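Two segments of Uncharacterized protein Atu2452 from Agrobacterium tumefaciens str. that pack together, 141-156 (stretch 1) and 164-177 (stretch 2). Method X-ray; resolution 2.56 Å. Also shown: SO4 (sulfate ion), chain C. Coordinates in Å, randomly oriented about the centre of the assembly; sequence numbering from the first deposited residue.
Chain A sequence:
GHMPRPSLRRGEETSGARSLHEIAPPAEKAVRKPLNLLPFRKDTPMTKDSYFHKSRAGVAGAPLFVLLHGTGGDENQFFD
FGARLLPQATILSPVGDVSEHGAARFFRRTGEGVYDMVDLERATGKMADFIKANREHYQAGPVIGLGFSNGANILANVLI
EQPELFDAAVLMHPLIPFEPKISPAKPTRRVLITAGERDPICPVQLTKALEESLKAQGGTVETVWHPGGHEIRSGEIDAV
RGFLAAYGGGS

Stretch 1, residues 141-156: GPVIGLGFSNGANILA
Stretch 2, residues 164-177: ELFDAAVLMHPLIP

Parallel strands pair in a staggered ladder, and a helix that follows one strand can roof both; these two segments of Atu2452 illustrate the principle. Strand 143-148 and strand 168-172 run parallel, their axes 1° apart in direction and 4.6 Å at closest approach. Ile144 pairs with Ala168, Leu146 with Val170 and Phe148 with Met172 (a selenomethionine), with CA-CA separations of 4.8, 4.5 and 4.4 Å.

Backbone hydrogen bonds come first. Gly145 and Gly147 of the first strand each bond the partner backbone through both N and O: Gly145 N to Ala168 O (3.1 Å), Val170 N to Gly145 O (2.7 Å), Gly147 N to Val170 O (3.0 Å), Met172 N to Gly147 O (2.7 Å). Ser149 N to Met172 O (2.6 Å) ends the series. At the other end, Val143 O accepts from Asp167 N (2.9 Å) and weakly from Ala168 N (3.3 Å).

Apolar packing divides between two faces. On one, extended Leu146 (chi1 t) places CD1 3.8 Å from Val170 CG2, and Phe148 (t) sets CD1 3.9 Å from Met172 CB. On the other, Gly145 leaves room for the ring of Phe166 (m): an ideal CB would lie 2.6 Å from its CE2. Val143 CG2 and Leu155 CD1 cover opposite faces of that ring, 4.1 and 3.8 Å from its centroid.

Ser149, with phi/psi 59/-114, turns the chain into helix 150-156, which crosses strand 168-172 at -138°. Ala152 points toward the strand, its CB 4.0 Å from Leu171 CB and 3.6 Å from Met172 N; Leu155 (t, p) brings CD2 3.8 Å from Leu171 CD2.

Polar side-chain contacts are few. Asp167 OD2 weakly accepts from Val143 N (3.4 Å). Asn153 (m) accepts from Leu175 N at OD1 (2.7 Å), while its ND2 donates to sulfate O1 (2.5 Å), which Asn150 ND2 also reaches (3.1 Å).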

# COMPACT_ATOMS: atom_id res chain seq x y z
N GLY A 141 3.74 -5.14 16.08
CA GLY A 141 4.64 -6.18 15.56
C GLY A 141 4.82 -6.14 14.05
O GLY A 141 5.51 -5.27 13.55
N PRO A 142 4.25 -7.11 13.32
CA PRO A 142 4.41 -7.09 11.84
C PRO A 142 3.85 -5.81 11.21
O PRO A 142 2.86 -5.29 11.72
CB PRO A 142 3.60 -8.31 11.40
CG PRO A 142 3.64 -9.23 12.61
CD PRO A 142 3.47 -8.28 13.75
N VAL A 143 4.45 -5.29 10.13
CA VAL A 143 3.74 -4.22 9.42
C VAL A 143 3.13 -4.76 8.16
O VAL A 143 3.75 -5.47 7.35
CB VAL A 143 4.53 -2.91 9.16
CG1 VAL A 143 5.10 -2.33 10.43
CG2 VAL A 143 5.62 -3.16 8.31
N ILE A 144 1.87 -4.43 8.01
CA ILE A 144 1.10 -4.88 6.88
C ILE A 144 0.51 -3.65 6.26
O ILE A 144 0.15 -2.72 6.96
CB ILE A 144 -0.02 -5.81 7.33
CG1 ILE A 144 0.60 -6.96 8.10
CG2 ILE A 144 -0.80 -6.29 6.13
CD1 ILE A 144 -0.33 -8.07 8.37
N GLY A 145 0.43 -3.65 4.94
CA GLY A 145 -0.13 -2.53 4.22
C GLY A 145 -1.02 -3.04 3.15
O GLY A 145 -0.88 -4.18 2.63
N LEU A 146 -1.96 -2.19 2.81
CA LEU A 146 -2.89 -2.44 1.74
C LEU A 146 -3.16 -1.10 1.09
O LEU A 146 -3.40 -0.11 1.76
CB LEU A 146 -4.17 -3.04 2.31
CG LEU A 146 -5.25 -3.19 1.23
CD1 LEU A 146 -6.15 -4.36 1.53
CD2 LEU A 146 -6.04 -1.89 1.11
N GLY A 147 -3.12 -1.07 -0.24
CA GLY A 147 -3.33 0.17 -0.98
C GLY A 147 -4.09 -0.11 -2.24
O GLY A 147 -4.03 -1.22 -2.81
N PHE A 148 -4.86 0.88 -2.66
CA PHE A 148 -5.60 0.80 -3.92
C PHE A 148 -5.10 1.87 -4.84
O PHE A 148 -5.14 3.07 -4.46
CB PHE A 148 -7.09 1.06 -3.67
CG PHE A 148 -7.88 1.17 -4.92
CD1 PHE A 148 -7.92 0.10 -5.83
CD2 PHE A 148 -8.58 2.34 -5.20
CE1 PHE A 148 -8.66 0.19 -7.00
CE2 PHE A 148 -9.31 2.45 -6.39
CZ PHE A 148 -9.36 1.38 -7.30
N SER A 149 -4.63 1.47 -6.03
CA SER A 149 -4.27 2.40 -7.10
C SER A 149 -3.17 3.36 -6.58
O SER A 149 -2.07 2.89 -6.24
CB SER A 149 -5.52 3.16 -7.54
OG SER A 149 -5.43 3.64 -8.86
N ASN A 150 -3.48 4.67 -6.45
CA ASN A 150 -2.49 5.65 -5.96
C ASN A 150 -1.86 5.29 -4.63
O ASN A 150 -0.70 5.63 -4.39
CB ASN A 150 -3.10 7.04 -5.82
CG ASN A 150 -2.13 8.05 -5.18
OD1 ASN A 150 -2.33 8.49 -4.03
ND2 ASN A 150 -1.08 8.43 -5.92
N GLY A 151 -2.65 4.62 -3.78
CA GLY A 151 -2.19 4.15 -2.51
C GLY A 151 -1.34 2.89 -2.64
O GLY A 151 -0.39 2.72 -1.85
N ALA A 152 -1.65 1.99 -3.58
CA ALA A 152 -0.77 0.84 -3.78
C ALA A 152 0.57 1.33 -4.33
O ALA A 152 1.63 0.68 -4.19
CB ALA A 152 -1.37 -0.14 -4.70
N ASN A 153 0.53 2.50 -4.97
CA ASN A 153 1.71 3.02 -5.65
C ASN A 153 2.73 3.57 -4.67
O ASN A 153 3.93 3.31 -4.82
CB ASN A 153 1.31 4.02 -6.74
CG ASN A 153 0.47 3.37 -7.83
OD1 ASN A 153 0.49 2.15 -8.00
ND2 ASN A 153 -0.31 4.15 -8.54
N ILE A 154 2.25 4.30 -3.65
CA ILE A 154 3.15 4.82 -2.62
C ILE A 154 3.65 3.63 -1.78
O ILE A 154 4.81 3.56 -1.32
CB ILE A 154 2.48 6.01 -1.84
CG1 ILE A 154 3.48 6.96 -1.16
CG2 ILE A 154 1.35 5.61 -0.94
CD1 ILE A 154 4.28 6.43 -0.09
N LEU A 155 2.80 2.63 -1.67
CA LEU A 155 3.14 1.48 -0.85
C LEU A 155 4.16 0.64 -1.60
O LEU A 155 5.15 0.19 -1.02
CB LEU A 155 1.87 0.72 -0.49
CG LEU A 155 1.98 -0.60 0.26
CD1 LEU A 155 2.77 -0.46 1.59
CD2 LEU A 155 0.57 -1.23 0.48
N ALA A 156 3.93 0.42 -2.90
CA ALA A 156 4.90 -0.27 -3.70
C ALA A 156 6.27 0.41 -3.60
O ALA A 156 7.26 -0.28 -3.34
CB ALA A 156 4.46 -0.33 -5.04
N GLU A 164 12.98 -3.73 3.77
CA GLU A 164 12.92 -4.52 4.97
C GLU A 164 11.89 -4.06 5.99
O GLU A 164 11.78 -4.62 7.10
CB GLU A 164 14.33 -4.70 5.57
CG GLU A 164 15.02 -5.89 4.92
CD GLU A 164 16.34 -6.36 5.60
OE1 GLU A 164 16.53 -6.07 6.81
OE2 GLU A 164 17.16 -7.05 4.93
N LEU A 165 11.11 -3.05 5.64
CA LEU A 165 10.05 -2.59 6.55
C LEU A 165 8.80 -3.50 6.61
O LEU A 165 8.41 -3.92 7.66
CB LEU A 165 9.70 -1.13 6.28
CG LEU A 165 8.58 -0.58 7.15
CD1 LEU A 165 8.98 -0.57 8.62
CD2 LEU A 165 8.21 0.82 6.67
N PHE A 166 8.20 -3.84 5.48
CA PHE A 166 6.96 -4.61 5.45
C PHE A 166 7.08 -6.11 5.49
O PHE A 166 7.95 -6.69 4.84
CB PHE A 166 6.15 -4.24 4.21
CG PHE A 166 5.33 -3.00 4.39
CD1 PHE A 166 5.91 -1.73 4.24
CD2 PHE A 166 3.98 -3.10 4.75
CE1 PHE A 166 5.14 -0.56 4.43
CE2 PHE A 166 3.22 -1.94 4.95
CZ PHE A 166 3.81 -0.67 4.80
N ASP A 167 6.13 -6.71 6.19
CA ASP A 167 6.00 -8.14 6.23
C ASP A 167 5.02 -8.61 5.21
O ASP A 167 5.22 -9.65 4.60
CB ASP A 167 5.50 -8.57 7.61
CG ASP A 167 6.60 -8.54 8.64
OD1 ASP A 167 7.16 -9.65 8.89
OD2 ASP A 167 6.94 -7.41 9.13
N ALA A 168 3.92 -7.89 5.07
CA ALA A 168 2.93 -8.24 4.06
C ALA A 168 2.39 -7.00 3.38
O ALA A 168 2.27 -5.94 4.00
CB ALA A 168 1.81 -8.98 4.67
N ALA A 169 2.06 -7.11 2.10
CA ALA A 169 1.48 -5.96 1.44
C ALA A 169 0.44 -6.37 0.42
O ALA A 169 0.65 -7.35 -0.31
CB ALA A 169 2.57 -5.13 0.79
N VAL A 170 -0.69 -5.69 0.37
CA VAL A 170 -1.52 -5.98 -0.77
C VAL A 170 -1.63 -4.79 -1.67
O VAL A 170 -1.90 -3.67 -1.22
CB VAL A 170 -2.85 -6.70 -0.42
CG1 VAL A 170 -3.03 -6.89 1.07
CG2 VAL A 170 -4.03 -6.04 -1.08
N LEU A 171 -1.29 -4.99 -2.94
CA LEU A 171 -1.34 -3.90 -3.90
C LEU A 171 -2.55 -4.03 -4.80
O LEU A 171 -2.65 -4.95 -5.59
CB LEU A 171 -0.06 -3.89 -4.70
CG LEU A 171 1.23 -3.90 -3.86
CD1 LEU A 171 2.42 -4.02 -4.76
CD2 LEU A 171 1.36 -2.66 -2.98
N MSE A 172 -3.49 -3.11 -4.67
CA MSE A 172 -4.68 -3.21 -5.50
C MSE A 172 -4.57 -2.30 -6.71
O MSE A 172 -4.63 -1.09 -6.59
CB MSE A 172 -5.91 -2.97 -4.64
CG MSE A 172 -5.90 -3.94 -3.49
SE MSE A 172 -7.51 -3.91 -2.48
CE MSE A 172 -8.52 -5.38 -3.34
N HIS A 173 -4.38 -2.90 -7.87
CA HIS A 173 -4.27 -2.15 -9.08
C HIS A 173 -3.13 -1.14 -8.92
O HIS A 173 -3.38 0.05 -8.95
CB HIS A 173 -5.59 -1.45 -9.39
CG HIS A 173 -6.73 -2.41 -9.63
ND1 HIS A 173 -7.20 -2.71 -10.89
CD2 HIS A 173 -7.47 -3.14 -8.77
CE1 HIS A 173 -8.18 -3.58 -10.80
NE2 HIS A 173 -8.37 -3.86 -9.52
N PRO A 174 -1.89 -1.61 -8.74
CA PRO A 174 -0.74 -0.72 -8.80
C PRO A 174 -0.41 -0.31 -10.22
O PRO A 174 -0.87 -0.95 -11.18
CB PRO A 174 0.40 -1.61 -8.32
CG PRO A 174 -0.01 -2.95 -8.80
CD PRO A 174 -1.46 -2.99 -8.47
N LEU A 175 0.40 0.74 -10.35
CA LEU A 175 0.92 1.24 -11.63
C LEU A 175 2.33 1.69 -11.28
O LEU A 175 2.48 2.69 -10.59
CB LEU A 175 0.14 2.48 -12.05
CG LEU A 175 0.22 3.05 -13.47
CD1 LEU A 175 0.11 4.59 -13.44
CD2 LEU A 175 1.42 2.61 -14.24
N ILE A 176 3.35 0.96 -11.68
CA ILE A 176 4.71 1.48 -11.49
C ILE A 176 5.36 1.52 -12.85
O ILE A 176 5.48 0.47 -13.49
CB ILE A 176 5.53 0.60 -10.52
CG1 ILE A 176 4.93 0.66 -9.11
CG2 ILE A 176 6.94 1.03 -10.47
CD1 ILE A 176 5.41 1.80 -8.27
N PRO A 177 5.73 2.73 -13.31
CA PRO A 177 6.24 3.08 -14.69
C PRO A 177 7.73 2.90 -14.93
O PRO A 177 8.19 2.83 -16.10
CB PRO A 177 5.92 4.58 -14.83
CG PRO A 177 5.92 5.09 -13.36
CD PRO A 177 5.60 3.92 -12.44
S SO4 C . -1.18 7.33 -9.37
O1 SO4 C . -0.36 6.69 -8.35
O2 SO4 C . -2.35 7.90 -8.71
O3 SO4 C . -0.41 8.44 -9.92
O4 SO4 C . -1.64 6.40 -10.42